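Local atomic coordinates of cytochrome P450 monooxygenase (Rhodococcus sp. ECU0066, PDB entry 6KBH), a protein that probably acts as a self-sufficient monooxygenase, carrying electrons from a flavin mononucleotide through a 2Fe-2S cluster to the heme that activates oxygen. Residues Cys34-Ser37 and Pro38-Ala42; Leu100-Ile103 and Thr104-Asp108; Glu483-Ala486 and Asp487-Leu491; Val633-Asp637 and Glu638-Met642. All coordinates share one frame; numbering follows the deposited sequence.

In the fold
The four contacts are local ones: a helix cap, a loop, a hairpin turn and a bend after a strand. Contacts 1 and 2 belong to the heme-bearing P450 part, their centres about 26 Å apart and their nearest atoms about 15 Å apart. Contacts 3 and 4 lie in the reductase part on the opposite side of the chain's centre, about 20 Å apart between centres and about 8 Å between nearest atoms. From contact 1 to contact 4 the centres are about 84 Å apart. Contact 3 alone approaches a cofactor: the side chain of Ile-489 is about 7 Å from the bound flavin mononucleotide. Contacts 1, 2 and 4 lie away from the annotated heme, flavin and cluster sites.

Contact 1: residues Cys34-Ser37 and Pro38-Ala42; sequences CPVS and PRAAA
The carbonyl oxygen of Ser-37 receives the amide of Ala-41, with Ala-41 N 2.8 Å from Ser-37 O and an N-H...O angle of 158°. This is the first i to i+4 bond of helix 38-41, and Ser-37 is its N-cap. The next bond repeats the pattern one residue on, from Ala-42 N to Pro-38 O at 2.8 Å. A serine suits the cap because its short hydroxyl can fold back on the first turn. A chi1 of 166° sets OG opposite the backbone N and beside the carbonyl carbon, where it accepts from Arg-39 N. The capping bond is weak, at 3.3 Å from Arg-39 N to Ser-37 OG and bent to 126°. Pro-38 follows the cap. First-turn amides have no carbonyl partner in a preceding turn, so proline, which has no N-H, costs no hydrogen bond there, and its ring suits the helical phi. Arg-39 sends its guanidinium away to a salt bridge with Glu-64, linking helix 38-41 to helix 59-64, farther along the chain in the P450 fold. Flanking the cap is a hydrophobic staple, an apolar pairing of the residue before the N-cap with the fourth residue after it, here Val-36 with Ala-41. Small alanines let the helix come close to the valine and also to Phe-28 and Pro-71, which Ala-41 touches. The branch that works is CG1 of Val-36: it lies 3.9 Å from Ala-40 CB and 3.7 Å from Ala-41 CB.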
# COMPACT_ATOMS: atom_id res chain seq x y z
N CYS A 34 -16.19 27.21 28.75
CA CYS A 34 -17.42 26.74 28.13
C CYS A 34 -17.99 25.56 28.90
O CYS A 34 -17.24 24.78 29.49
CB CYS A 34 -17.17 26.34 26.68
SG CYS A 34 -16.76 27.71 25.58
N PRO A 35 -19.31 25.40 28.92
CA PRO A 35 -19.90 24.21 29.53
C PRO A 35 -19.49 22.95 28.80
O PRO A 35 -19.04 22.98 27.65
CB PRO A 35 -21.41 24.46 29.41
CG PRO A 35 -21.55 25.94 29.25
CD PRO A 35 -20.33 26.37 28.49
N VAL A 36 -19.64 21.81 29.47
CA VAL A 36 -19.26 20.51 28.94
C VAL A 36 -20.50 19.64 28.86
O VAL A 36 -21.31 19.59 29.80
CB VAL A 36 -18.17 19.85 29.81
CG1 VAL A 36 -18.02 18.37 29.47
CG2 VAL A 36 -16.85 20.58 29.65
N SER A 37 -20.65 18.95 27.73
CA SER A 37 -21.83 18.14 27.47
C SER A 37 -21.89 16.93 28.40
O SER A 37 -20.87 16.48 28.93
CB SER A 37 -21.83 17.68 26.01
OG SER A 37 -22.76 16.64 25.77
N PRO A 38 -23.10 16.39 28.63
CA PRO A 38 -23.20 15.10 29.33
C PRO A 38 -22.37 14.00 28.70
O PRO A 38 -21.56 13.36 29.39
CB PRO A 38 -24.70 14.78 29.24
CG PRO A 38 -25.36 16.11 29.13
CD PRO A 38 -24.42 17.00 28.37
N ARG A 39 -22.55 13.75 27.40
CA ARG A 39 -21.80 12.69 26.73
C ARG A 39 -20.30 12.96 26.77
O ARG A 39 -19.51 12.02 26.87
CB ARG A 39 -22.30 12.54 25.29
CG ARG A 39 -23.76 12.12 25.19
CD ARG A 39 -24.29 12.21 23.76
NE ARG A 39 -24.37 13.59 23.30
CZ ARG A 39 -24.83 13.96 22.11
NH1 ARG A 39 -25.26 13.04 21.26
NH2 ARG A 39 -24.86 15.24 21.78
N ALA A 40 -19.91 14.23 26.70
CA ALA A 40 -18.49 14.58 26.77
C ALA A 40 -17.94 14.37 28.17
O ALA A 40 -16.81 13.88 28.33
CB ALA A 40 -18.30 16.04 26.34
N ALA A 41 -18.70 14.74 29.20
CA ALA A 41 -18.27 14.55 30.58
C ALA A 41 -18.38 13.10 31.03
O ALA A 41 -17.70 12.71 31.99
CB ALA A 41 -19.08 15.45 31.52
N ALA A 42 -19.21 12.30 30.37
CA ALA A 42 -19.28 10.87 30.64
C ALA A 42 -18.23 10.08 29.88
O ALA A 42 -18.18 8.85 30.02
CB ALA A 42 -20.68 10.34 30.28

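Contact 2: residues Leu100-Ile103 and Thr104-Asp108; sequences LEKI and TPTSD
Lys-102 meets Thr-104 and Thr-106 with its aliphatic stem. Lys-102 CB is 3.7 Å from Thr-104 O, and farther out Lys-102 CD reaches 3.6 Å from Thr-106 OG1, the two side chains crossing at a slant. A long, flexible lysine suits this surface position, since its methylenes can lie against the extended chain that follows. In Thr-106 a chi1 of -61° sets OG1 opposite the carbonyl carbon, on the side that meets the lysine stem. At Ile-103 the backbone bends, with psi at -58°, and the chain changes course. Ile-103 CG2 comes only to 4.4 Å from Thr-104 CG2, a loose contact, while the rest of the side chain leads elsewhere. No hydrogen bond joins the two halves, so the position of the loop probably depends largely on bonds to neighbouring elements. It runs from strand 94-95 to helix 108-116, whose N-cap is Ser-107. Alongside it, Ile-103 bonds through its backbone to Thr-213 of helix 210-214, and Gln-222 of helix 219-242 binds the backbone of Pro-105 and Ser-107. Strands 332-336 and 352-355 supply Arg-333, which donates to the carbonyl of Glu-101, and Lys-352, which forms a salt bridge with the Glu-101 carboxylate.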
# COMPACT_ATOMS: atom_id res chain seq x y z
N LEU A 100 4.67 10.21 23.98
CA LEU A 100 4.81 9.14 24.96
C LEU A 100 4.85 9.68 26.39
O LEU A 100 5.38 9.03 27.29
CB LEU A 100 6.04 8.28 24.68
CG LEU A 100 6.16 7.55 23.33
CD1 LEU A 100 7.41 7.94 22.59
CD2 LEU A 100 6.12 6.04 23.49
N GLU A 101 4.27 10.86 26.62
CA GLU A 101 4.07 11.35 27.98
C GLU A 101 3.19 10.38 28.74
O GLU A 101 2.13 9.96 28.26
CB GLU A 101 3.43 12.74 27.96
CG GLU A 101 3.76 13.62 29.15
CD GLU A 101 2.75 14.73 29.36
OE1 GLU A 101 1.54 14.49 29.18
OE2 GLU A 101 3.18 15.86 29.67
N LYS A 102 3.63 10.00 29.93
CA LYS A 102 2.89 9.02 30.71
C LYS A 102 1.68 9.68 31.37
O LYS A 102 1.77 10.80 31.88
CB LYS A 102 3.80 8.36 31.75
CG LYS A 102 4.85 7.45 31.11
CD LYS A 102 6.15 7.41 31.91
CE LYS A 102 7.39 7.55 31.02
NZ LYS A 102 8.00 8.92 31.09
N ILE A 103 0.53 9.00 31.30
CA ILE A 103 -0.72 9.58 31.76
C ILE A 103 -0.61 9.94 33.24
O ILE A 103 -0.79 11.10 33.63
CB ILE A 103 -1.90 8.61 31.51
CG1 ILE A 103 -2.13 8.45 30.00
CG2 ILE A 103 -3.16 9.11 32.19
CD1 ILE A 103 -2.56 9.72 29.30
N THR A 104 -0.31 8.96 34.08
CA THR A 104 0.02 9.31 35.45
C THR A 104 1.53 9.44 35.62
O THR A 104 2.28 8.62 35.09
CB THR A 104 -0.52 8.26 36.42
OG1 THR A 104 0.04 6.99 36.10
CG2 THR A 104 -2.04 8.18 36.34
N PRO A 105 1.98 10.47 36.33
CA PRO A 105 3.42 10.75 36.38
C PRO A 105 4.19 9.67 37.12
O PRO A 105 3.66 8.94 37.96
CB PRO A 105 3.50 12.09 37.14
CG PRO A 105 2.11 12.67 37.05
CD PRO A 105 1.19 11.49 37.04
N THR A 106 5.48 9.57 36.77
CA THR A 106 6.36 8.59 37.40
C THR A 106 6.66 9.00 38.84
O THR A 106 7.02 10.15 39.11
CB THR A 106 7.65 8.47 36.59
OG1 THR A 106 7.35 8.02 35.26
CG2 THR A 106 8.61 7.50 37.25
N SER A 107 6.51 8.05 39.76
CA SER A 107 6.74 8.34 41.17
C SER A 107 8.23 8.58 41.43
O SER A 107 9.10 8.21 40.64
CB SER A 107 6.23 7.20 42.05
OG SER A 107 6.97 6.01 41.83
N ASP A 108 8.51 9.23 42.57
CA ASP A 108 9.89 9.45 42.98
C ASP A 108 10.65 8.13 43.09
O ASP A 108 11.82 8.05 42.70
CB ASP A 108 9.93 10.19 44.32
CG ASP A 108 9.31 11.57 44.24
OD1 ASP A 108 9.42 12.22 43.18
OD2 ASP A 108 8.71 12.01 45.24

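Contact 3: residues Glu483-Ala486 and Asp487-Leu491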
# COMPACT_ATOMS: atom_id res chain seq x y z
N GLU A 483 -5.75 -21.70 -26.76
CA GLU A 483 -5.89 -22.02 -28.18
C GLU A 483 -4.78 -21.35 -28.97
O GLU A 483 -4.50 -20.17 -28.77
CB GLU A 483 -7.26 -21.58 -28.71
CG GLU A 483 -7.41 -21.75 -30.22
CD GLU A 483 -8.80 -21.43 -30.72
OE1 GLU A 483 -9.70 -21.21 -29.87
OE2 GLU A 483 -9.01 -21.40 -31.95
N SER A 484 -4.15 -22.11 -29.86
CA SER A 484 -3.13 -21.59 -30.76
C SER A 484 -3.82 -21.10 -32.03
O SER A 484 -4.40 -21.90 -32.78
CB SER A 484 -2.09 -22.66 -31.07
OG SER A 484 -1.33 -22.33 -32.22
N ILE A 485 -3.77 -19.79 -32.27
CA ILE A 485 -4.39 -19.17 -33.44
C ILE A 485 -3.38 -18.59 -34.39
O ILE A 485 -3.77 -18.00 -35.42
CB ILE A 485 -5.42 -18.10 -33.02
CG1 ILE A 485 -4.84 -17.22 -31.91
CG2 ILE A 485 -6.72 -18.75 -32.56
CD1 ILE A 485 -5.64 -15.97 -31.65
N ALA A 486 -2.09 -18.71 -34.09
CA ALA A 486 -0.99 -18.32 -34.96
C ALA A 486 0.28 -18.91 -34.34
O ALA A 486 0.26 -19.41 -33.22
CB ALA A 486 -0.87 -16.80 -35.10
N ASP A 487 1.37 -18.86 -35.09
CA ASP A 487 2.63 -19.34 -34.55
C ASP A 487 3.12 -18.40 -33.46
O ASP A 487 3.17 -17.18 -33.66
CB ASP A 487 3.68 -19.48 -35.66
CG ASP A 487 3.09 -20.02 -36.95
OD1 ASP A 487 2.72 -21.21 -36.99
OD2 ASP A 487 3.01 -19.26 -37.94
N ASP A 488 3.45 -18.96 -32.30
CA ASP A 488 3.93 -18.22 -31.14
C ASP A 488 2.86 -17.28 -30.57
O ASP A 488 3.19 -16.27 -29.94
CB ASP A 488 5.21 -17.43 -31.47
CG ASP A 488 6.35 -18.34 -31.89
OD1 ASP A 488 6.51 -19.41 -31.26
OD2 ASP A 488 7.08 -17.99 -32.84
N ILE A 489 1.58 -17.59 -30.77
CA ILE A 489 0.49 -16.77 -30.26
C ILE A 489 -0.56 -17.68 -29.63
O ILE A 489 -1.11 -18.55 -30.31
CB ILE A 489 -0.15 -15.91 -31.37
CG1 ILE A 489 0.79 -14.75 -31.73
CG2 ILE A 489 -1.49 -15.36 -30.91
CD1 ILE A 489 0.34 -13.96 -32.93
N LEU A 490 -0.83 -17.49 -28.33
CA LEU A 490 -1.92 -18.16 -27.64
C LEU A 490 -3.15 -17.27 -27.62
O LEU A 490 -3.05 -16.04 -27.60
CB LEU A 490 -1.61 -18.51 -26.18
CG LEU A 490 -0.51 -19.44 -25.68
CD1 LEU A 490 -0.62 -20.84 -26.28
CD2 LEU A 490 0.78 -18.79 -25.97
N LEU A 491 -4.31 -17.90 -27.59
CA LEU A 491 -5.55 -17.24 -27.22
C LEU A 491 -5.98 -17.79 -25.87
O LEU A 491 -6.31 -18.97 -25.74
CB LEU A 491 -6.64 -17.45 -28.27
CG LEU A 491 -7.91 -16.64 -28.00
CD1 LEU A 491 -7.64 -15.14 -28.05
CD2 LEU A 491 -9.03 -17.02 -28.97
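A tight beta hairpin joins Glu-483-Ala-486 to Asp-487-Leu-491 within the antiparallel beta domain of the flavin-binding reductase part. Glu-483 and Leu-491 form an antiparallel hydrogen-bonded pair: Glu-483 N to Leu-491 O is 3.0 Å, and the return bond from Leu-491 N to Glu-483 O is 2.6 Å. Ser-484 and Leu-490 make the adjoining non-hydrogen-bonded pair. The chain reverses through a type II turn from Ala-486 to Ile-489, closed by a weak bond of 3.3 Å from Ile-489 N to Ala-486 O. Asp-488 takes the positive phi of 66° that this turn asks of its third residue, a conformation that aspartate tolerates better than beta-branched residues do.

Apolar side chains pack between the two strands. Ile-485 has CG1 set between its backbone N and carbonyl carbon, chi1 45°, and so crosses Ile-489 at about a right angle, with Ile-485 CG1 4.0 Å from Ile-489 CG2. Farther along, Ile-485 CD1 lies 3.8 Å from Leu-491 CB. Nearer the turn, the small Ala-486 admits Ile-489, with Ala-486 CB 3.8 Å from Ile-489 CD1. Asp-487 OD2 is hydrogen-bonded to Thr-615. Beyond the hairpin, Ile-489 packs on Leu-539 and Ile-586, while backbone bonds from Asp-488 to His-540 and from Leu-490 to Val-538 join the turn and strand 489-496 to the chain that follows strand 533-536.

Contact 4: residues Val633-Asp637 and Glu638-Met642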
# COMPACT_ATOMS: atom_id res chain seq x y z
N VAL A 633 -5.28 -7.70 -46.43
CA VAL A 633 -4.16 -8.40 -45.83
C VAL A 633 -2.90 -8.09 -46.64
O VAL A 633 -2.97 -7.85 -47.85
CB VAL A 633 -4.52 -9.89 -45.86
CG1 VAL A 633 -5.00 -10.20 -47.25
CG2 VAL A 633 -3.36 -10.75 -45.48
N TYR A 634 -1.75 -8.03 -45.97
CA TYR A 634 -0.47 -7.77 -46.64
C TYR A 634 0.63 -8.54 -45.93
O TYR A 634 1.47 -7.96 -45.22
CB TYR A 634 -0.15 -6.27 -46.68
CG TYR A 634 -1.34 -5.43 -47.04
CD1 TYR A 634 -2.27 -5.09 -46.08
CD2 TYR A 634 -1.57 -5.05 -48.36
CE1 TYR A 634 -3.38 -4.37 -46.41
CE2 TYR A 634 -2.68 -4.34 -48.69
CZ TYR A 634 -3.58 -4.00 -47.70
OH TYR A 634 -4.68 -3.25 -47.99
N PRO A 635 0.66 -9.87 -46.11
CA PRO A 635 1.67 -10.67 -45.41
C PRO A 635 3.04 -10.42 -46.04
O PRO A 635 3.15 -10.25 -47.26
CB PRO A 635 1.20 -12.12 -45.64
CG PRO A 635 -0.20 -12.03 -46.23
CD PRO A 635 -0.18 -10.70 -46.99
N GLY A 636 4.07 -10.31 -45.20
CA GLY A 636 5.38 -9.98 -45.70
C GLY A 636 6.04 -11.12 -46.46
O GLY A 636 6.68 -10.91 -47.50
N ASP A 637 5.88 -12.35 -45.95
CA ASP A 637 6.59 -13.49 -46.52
C ASP A 637 6.28 -13.68 -48.00
O ASP A 637 7.18 -13.99 -48.80
CB ASP A 637 6.25 -14.77 -45.74
CG ASP A 637 4.76 -15.08 -45.77
OD1 ASP A 637 3.96 -14.15 -45.94
OD2 ASP A 637 4.41 -16.27 -45.64
N GLU A 638 5.03 -13.49 -48.40
CA GLU A 638 4.70 -13.65 -49.81
C GLU A 638 5.32 -12.54 -50.64
O GLU A 638 5.70 -12.75 -51.80
CB GLU A 638 3.19 -13.66 -49.98
CG GLU A 638 2.55 -14.73 -49.16
CD GLU A 638 1.37 -14.21 -48.40
OE1 GLU A 638 0.70 -13.29 -48.92
OE2 GLU A 638 1.14 -14.68 -47.27
N GLY A 639 5.41 -11.35 -50.06
CA GLY A 639 5.93 -10.17 -50.70
C GLY A 639 4.73 -9.43 -51.23
O GLY A 639 4.39 -9.49 -52.41
N VAL A 640 4.10 -8.71 -50.32
CA VAL A 640 3.12 -7.68 -50.63
C VAL A 640 3.14 -6.81 -49.39
O VAL A 640 2.82 -7.27 -48.29
CB VAL A 640 1.73 -8.25 -50.96
CG1 VAL A 640 1.29 -9.32 -49.96
CG2 VAL A 640 0.69 -7.13 -51.08
N ARG A 641 3.53 -5.56 -49.55
CA ARG A 641 3.83 -4.74 -48.40
C ARG A 641 2.92 -3.52 -48.39
O ARG A 641 2.50 -3.01 -49.43
CB ARG A 641 5.31 -4.31 -48.40
CG ARG A 641 6.27 -5.46 -48.08
CD ARG A 641 7.62 -5.27 -48.76
NE ARG A 641 7.63 -5.83 -50.11
CZ ARG A 641 7.69 -7.13 -50.38
NH1 ARG A 641 7.75 -8.01 -49.40
NH2 ARG A 641 7.69 -7.55 -51.64
N MET A 642 2.65 -3.08 -47.18
CA MET A 642 1.83 -1.90 -46.95
C MET A 642 2.66 -0.63 -47.08
O MET A 642 3.39 -0.25 -46.16
CB MET A 642 1.20 -1.99 -45.58
CG MET A 642 0.03 -2.80 -45.72
SD MET A 642 -0.81 -1.90 -47.00
CE MET A 642 -1.81 -1.00 -45.90
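Tyr-634 and Met-642 form a Met-aromatic contact where the chain turns back after strand 631-635, an outermost strand of the parallel sheet in the ferredoxin-reductase-like nucleotide-binding fold. Met-642 SD sits over the ring centre, 3.3 Å from the centroid of Tyr-634 and 3° off the normal. CG of the same methionine makes a CH-pi contact over that face. A flexible methionine suits this work: its bends at chi2 and chi3 lay the thioether across the ring.

Two weak polar bonds span the bend. Gly-639 N gives one of 2.9 Å to Gly-636 O, and Asp-637 OD1 accepts the other from Glu-638 N. Gly-639 has a positive phi, and at its backbone angles a CB would collide with the preceding carbonyl, so glycine fits. The side chains of Asp-637 and Glu-638 lie side by side, their carboxylate planes 62° apart; the salt bridge from Glu-638 OE1 to Arg-614 probably offsets the nearness of like charges.

Packing completes the turn. Glu-638, bent at chi2, brings its carboxylate across the ring of Pro-635. Val-640 puts CG2 at the tyrosine edge, 4.1 Å from Tyr-634 CD2, and Val-640 CG1 lies 3.6 Å from Pro-635 CD.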